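Local atomic coordinates of ABC-type transport system, molybdenum-specific extracellular solute-binding protein (Clostridium difficile, PDB entry 4KD5), a protein that probably binds molybdate or tungstate outside the cell as the solute-binding component of an ABC-type molybdenum transport system. Residues M81-L89 against Q221-V232. Sequence-based numbering, arbitrary orientation.
Sequences MKDLVKNDL and QKIFEEFGYKKV
K86 and K230 form an antiparallel hydrogen-bonded pair that ties the C-terminal tail to strand 82-94. K86 N bonds to K230 O at 2.9 Å in a nearly straight bond (170°), whereas the return bond, from K230 N to K86 O, has the same length but is more bent at 134°. Just before this pair, the carbonyl of L84 accepts Q221 NE2 at 3.3 Å; the amide, swung round by a bend at chi2, approaches from above the carbonyl plane. The same NE2 also bonds L215 O, so this glutamine of helix 218-226 joins two backbone carbonyls. V85 fills the angle between helix and tail, with CG1 against F224 CB (3.7 Å) and CG2 against Y229 CD1 (3.8 Å), while L84 CD2 meets F224 CZ. At the chain end, V232 CG1 lies 3.4 Å from K86 NZ, whose charge is paired with E233. N87 ND2 passes obliquely beside Y229, 3.5 Å from CE1, its amide turned 40° from the ring, and bonds S170 OG and Y194 OH, while N87 OD1 accepts D88 N. F224 O takes both F227 N and Y229 N, from opposite faces of its plane, closing the turn through G228, whose backbone angles call for glycine. Y168 and S15, predicted molybdate ligands, adjoin N87 and Y229. One straight and two bent bonds, together with apolar packing, thus hold the tail beside the predicted molybdate-binding site.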
loop_
_atom_site.group_PDB
_atom_site.type_symbol
_atom_site.label_atom_id
_atom_site.label_comp_id
_atom_site.label_asym_id
_atom_site.label_seq_id
_atom_site.Cartn_x
_atom_site.Cartn_y
_atom_site.Cartn_z
HETATM N N MSE A 81 -14.840 1.800 -5.030
HETATM C CA MSE A 81 -15.902 1.572 -6.007
HETATM C C MSE A 81 -15.821 2.600 -7.131
HETATM O O MSE A 81 -15.961 3.806 -6.900
HETATM C CB MSE A 81 -17.284 1.612 -5.348
HETATM C CG MSE A 81 -17.506 0.486 -4.348
HETATM SE SE MSE A 81 -19.097 0.697 -3.247
HETATM C CE MSE A 81 -20.439 0.223 -4.564
ATOM N N LYS A 82 -15.589 2.115 -8.348
ATOM C CA LYS A 82 -15.461 2.976 -9.522
ATOM C C LYS A 82 -16.032 2.316 -10.765
ATOM O O LYS A 82 -16.182 1.094 -10.817
ATOM C CB LYS A 82 -13.988 3.324 -9.775
ATOM C CG LYS A 82 -13.525 4.615 -9.135
ATOM C CD LYS A 82 -12.543 4.358 -8.006
ATOM C CE LYS A 82 -12.432 5.584 -7.109
ATOM N NZ LYS A 82 -11.399 5.412 -6.049
ATOM N N ASP A 83 -16.331 3.132 -11.768
ATOM C CA ASP A 83 -16.712 2.619 -13.069
ATOM C C ASP A 83 -15.460 2.451 -13.915
ATOM O O ASP A 83 -14.805 3.433 -14.262
ATOM C CB ASP A 83 -17.707 3.566 -13.744
ATOM C CG ASP A 83 -19.045 3.595 -13.042
ATOM O OD1 ASP A 83 -19.384 2.589 -12.394
ATOM O OD2 ASP A 83 -19.748 4.625 -13.132
ATOM N N LEU A 84 -15.116 1.200 -14.211
ATOM C CA LEU A 84 -13.912 0.896 -14.972
ATOM C C LEU A 84 -14.063 1.325 -16.431
ATOM O O LEU A 84 -13.464 2.315 -16.864
ATOM C CB LEU A 84 -13.600 -0.596 -14.874
ATOM C CG LEU A 84 -12.317 -1.084 -15.531
ATOM C CD1 LEU A 84 -11.198 -0.142 -15.158
ATOM C CD2 LEU A 84 -12.004 -2.507 -15.096
ATOM N N VAL A 85 -14.867 0.576 -17.182
ATOM C CA VAL A 85 -15.193 0.940 -18.555
ATOM C C VAL A 85 -16.690 0.814 -18.789
ATOM O O VAL A 85 -17.429 0.315 -17.939
ATOM C CB VAL A 85 -14.451 0.075 -19.589
ATOM C CG1 VAL A 85 -12.954 0.138 -19.365
ATOM C CG2 VAL A 85 -14.932 -1.367 -19.522
ATOM N N LYS A 86 -17.131 1.271 -19.952
ATOM C CA LYS A 86 -18.519 1.115 -20.342
ATOM C C LYS A 86 -18.563 0.620 -21.776
ATOM O O LYS A 86 -17.591 0.768 -22.518
ATOM C CB LYS A 86 -19.283 2.432 -20.191
ATOM C CG LYS A 86 -18.778 3.551 -21.091
ATOM C CD LYS A 86 -19.499 4.881 -20.837
ATOM C CE LYS A 86 -20.477 4.829 -19.668
ATOM N NZ LYS A 86 -19.836 5.089 -18.346
ATOM N N ASN A 87 -19.680 0.018 -22.167
ATOM C CA ASN A 87 -19.823 -0.447 -23.537
ATOM C C ASN A 87 -20.743 0.471 -24.321
ATOM O O ASN A 87 -21.417 1.325 -23.744
ATOM C CB ASN A 87 -20.350 -1.881 -23.564
ATOM C CG ASN A 87 -19.523 -2.785 -24.449
ATOM O OD1 ASN A 87 -19.030 -2.366 -25.498
ATOM N ND2 ASN A 87 -19.353 -4.034 -24.024
ATOM N N ASP A 88 -20.759 0.303 -25.637
ATOM C CA ASP A 88 -21.687 1.041 -26.479
ATOM C C ASP A 88 -22.600 0.084 -27.223
ATOM O O ASP A 88 -22.167 -0.984 -27.651
ATOM C CB ASP A 88 -20.932 1.933 -27.470
ATOM C CG ASP A 88 -20.829 3.369 -26.999
ATOM O OD1 ASP A 88 -21.756 3.827 -26.302
ATOM O OD2 ASP A 88 -19.827 4.038 -27.323
ATOM N N LEU A 89 -23.869 0.463 -27.357
ATOM C CA LEU A 89 -24.818 -0.323 -28.138
ATOM C C LEU A 89 -24.727 0.168 -29.575
ATOM O O LEU A 89 -24.968 1.349 -29.852
ATOM C CB LEU A 89 -26.240 -0.129 -27.617
ATOM C CG LEU A 89 -27.236 -1.291 -27.634
ATOM C CD1 LEU A 89 -28.534 -0.873 -28.281
ATOM C CD2 LEU A 89 -26.685 -2.508 -28.339
ATOM N N GLN A 221 -6.775 1.968 -19.624
ATOM C CA GLN A 221 -7.974 2.335 -20.367
ATOM C C GLN A 221 -7.798 2.085 -21.861
ATOM O O GLN A 221 -8.701 1.560 -22.516
ATOM C CB GLN A 221 -8.330 3.801 -20.105
ATOM C CG GLN A 221 -8.885 4.071 -18.719
ATOM C CD GLN A 221 -10.267 3.487 -18.517
ATOM O OE1 GLN A 221 -11.265 4.063 -18.953
ATOM N NE2 GLN A 221 -10.334 2.333 -17.861
ATOM N N LYS A 222 -6.636 2.456 -22.394
ATOM C CA LYS A 222 -6.332 2.227 -23.806
ATOM C C LYS A 222 -6.279 0.744 -24.169
ATOM O O LYS A 222 -6.485 0.378 -25.324
ATOM C CB LYS A 222 -5.020 2.915 -24.208
ATOM C CG LYS A 222 -5.113 4.429 -24.335
ATOM C CD LYS A 222 -3.852 5.009 -24.968
ATOM C CE LYS A 222 -3.862 6.532 -24.954
ATOM N NZ LYS A 222 -2.646 7.105 -25.608
ATOM N N ILE A 223 -5.991 -0.100 -23.184
ATOM C CA ILE A 223 -5.998 -1.546 -23.391
ATOM C C ILE A 223 -7.431 -2.048 -23.571
ATOM O O ILE A 223 -7.712 -2.835 -24.475
ATOM C CB ILE A 223 -5.299 -2.293 -22.233
ATOM C CG1 ILE A 223 -3.782 -2.128 -22.337
ATOM C CG2 ILE A 223 -5.646 -3.771 -22.245
ATOM C CD1 ILE A 223 -3.024 -2.849 -21.251
ATOM N N PHE A 224 -8.334 -1.575 -22.721
ATOM C CA PHE A 224 -9.738 -1.944 -22.824
ATOM C C PHE A 224 -10.361 -1.423 -24.120
ATOM O O PHE A 224 -11.321 -2.002 -24.623
ATOM C CB PHE A 224 -10.522 -1.429 -21.611
ATOM C CG PHE A 224 -10.271 -2.201 -20.346
ATOM C CD1 PHE A 224 -10.731 -3.500 -20.205
ATOM C CD2 PHE A 224 -9.593 -1.617 -19.286
ATOM C CE1 PHE A 224 -10.506 -4.210 -19.034
ATOM C CE2 PHE A 224 -9.370 -2.321 -18.115
ATOM C CZ PHE A 224 -9.828 -3.621 -17.991
ATOM N N GLU A 225 -9.809 -0.339 -24.660
ATOM C CA GLU A 225 -10.307 0.242 -25.909
ATOM C C GLU A 225 -9.839 -0.520 -27.155
ATOM O O GLU A 225 -10.420 -0.382 -28.233
ATOM C CB GLU A 225 -9.962 1.739 -25.984
ATOM C CG GLU A 225 -10.685 2.581 -24.935
ATOM C CD GLU A 225 -10.065 3.953 -24.733
ATOM O OE1 GLU A 225 -9.181 4.334 -25.528
ATOM O OE2 GLU A 225 -10.460 4.649 -23.771
ATOM N N GLU A 226 -8.792 -1.324 -27.003
ATOM C CA GLU A 226 -8.364 -2.230 -28.065
ATOM C C GLU A 226 -9.411 -3.318 -28.258
ATOM O O GLU A 226 -9.525 -3.908 -29.327
ATOM C CB GLU A 226 -7.022 -2.883 -27.711
ATOM C CG GLU A 226 -5.850 -1.928 -27.567
ATOM C CD GLU A 226 -4.603 -2.614 -27.030
ATOM O OE1 GLU A 226 -4.608 -3.857 -26.920
ATOM O OE2 GLU A 226 -3.619 -1.912 -26.713
ATOM N N PHE A 227 -10.171 -3.581 -27.203
ATOM C CA PHE A 227 -11.114 -4.688 -27.212
ATOM C C PHE A 227 -12.561 -4.216 -27.333
ATOM O O PHE A 227 -13.498 -4.974 -27.066
ATOM C CB PHE A 227 -10.898 -5.576 -25.977
ATOM C CG PHE A 227 -9.572 -6.297 -25.978
ATOM C CD1 PHE A 227 -9.465 -7.570 -26.515
ATOM C CD2 PHE A 227 -8.433 -5.694 -25.463
ATOM C CE1 PHE A 227 -8.248 -8.235 -26.531
ATOM C CE2 PHE A 227 -7.211 -6.354 -25.475
ATOM C CZ PHE A 227 -7.120 -7.625 -26.009
ATOM N N GLY A 228 -12.735 -2.966 -27.754
ATOM C CA GLY A 228 -14.053 -2.440 -28.067
ATOM C C GLY A 228 -14.750 -1.744 -26.915
ATOM O O GLY A 228 -15.850 -1.208 -27.076
ATOM N N TYR A 229 -14.119 -1.749 -25.749
ATOM C CA TYR A 229 -14.683 -1.049 -24.605
ATOM C C TYR A 229 -14.388 0.440 -24.689
ATOM O O TYR A 229 -13.624 0.882 -25.552
ATOM C CB TYR A 229 -14.177 -1.663 -23.301
ATOM C CG TYR A 229 -14.618 -3.092 -23.153
ATOM C CD1 TYR A 229 -15.871 -3.397 -22.647
ATOM C CD2 TYR A 229 -13.796 -4.134 -23.544
ATOM C CE1 TYR A 229 -16.289 -4.702 -22.522
ATOM C CE2 TYR A 229 -14.206 -5.445 -23.421
ATOM C CZ TYR A 229 -15.452 -5.719 -22.910
ATOM O OH TYR A 229 -15.860 -7.020 -22.787
ATOM N N LYS A 230 -15.000 1.212 -23.800
ATOM C CA LYS A 230 -14.914 2.662 -23.887
ATOM C C LYS A 230 -14.687 3.288 -22.518
ATOM O O LYS A 230 -15.123 2.747 -21.498
ATOM C CB LYS A 230 -16.187 3.219 -24.532
ATOM C CG LYS A 230 -15.990 4.514 -25.289
ATOM C CD LYS A 230 -16.463 5.694 -24.466
ATOM C CE LYS A 230 -15.919 7.005 -25.008
ATOM N NZ LYS A 230 -16.397 8.169 -24.205
ATOM N N LYS A 231 -13.992 4.423 -22.514
ATOM C CA LYS A 231 -13.673 5.175 -21.302
ATOM C C LYS A 231 -14.933 5.743 -20.644
ATOM O O LYS A 231 -15.891 6.102 -21.331
ATOM C CB LYS A 231 -12.709 6.309 -21.664
ATOM C CG LYS A 231 -12.488 7.341 -20.577
ATOM C CD LYS A 231 -11.075 7.267 -20.020
ATOM C CE LYS A 231 -11.096 7.282 -18.501
ATOM N NZ LYS A 231 -10.223 8.348 -17.939
ATOM N N VAL A 232 -14.937 5.818 -19.315
ATOM C CA VAL A 232 -16.097 6.327 -18.581
ATOM C C VAL A 232 -16.075 7.848 -18.415
ATOM O O VAL A 232 -15.210 8.387 -17.723
ATOM C CB VAL A 232 -16.217 5.676 -17.190
ATOM C CG1 VAL A 232 -17.362 6.301 -16.405
ATOM C CG2 VAL A 232 -16.427 4.181 -17.328
#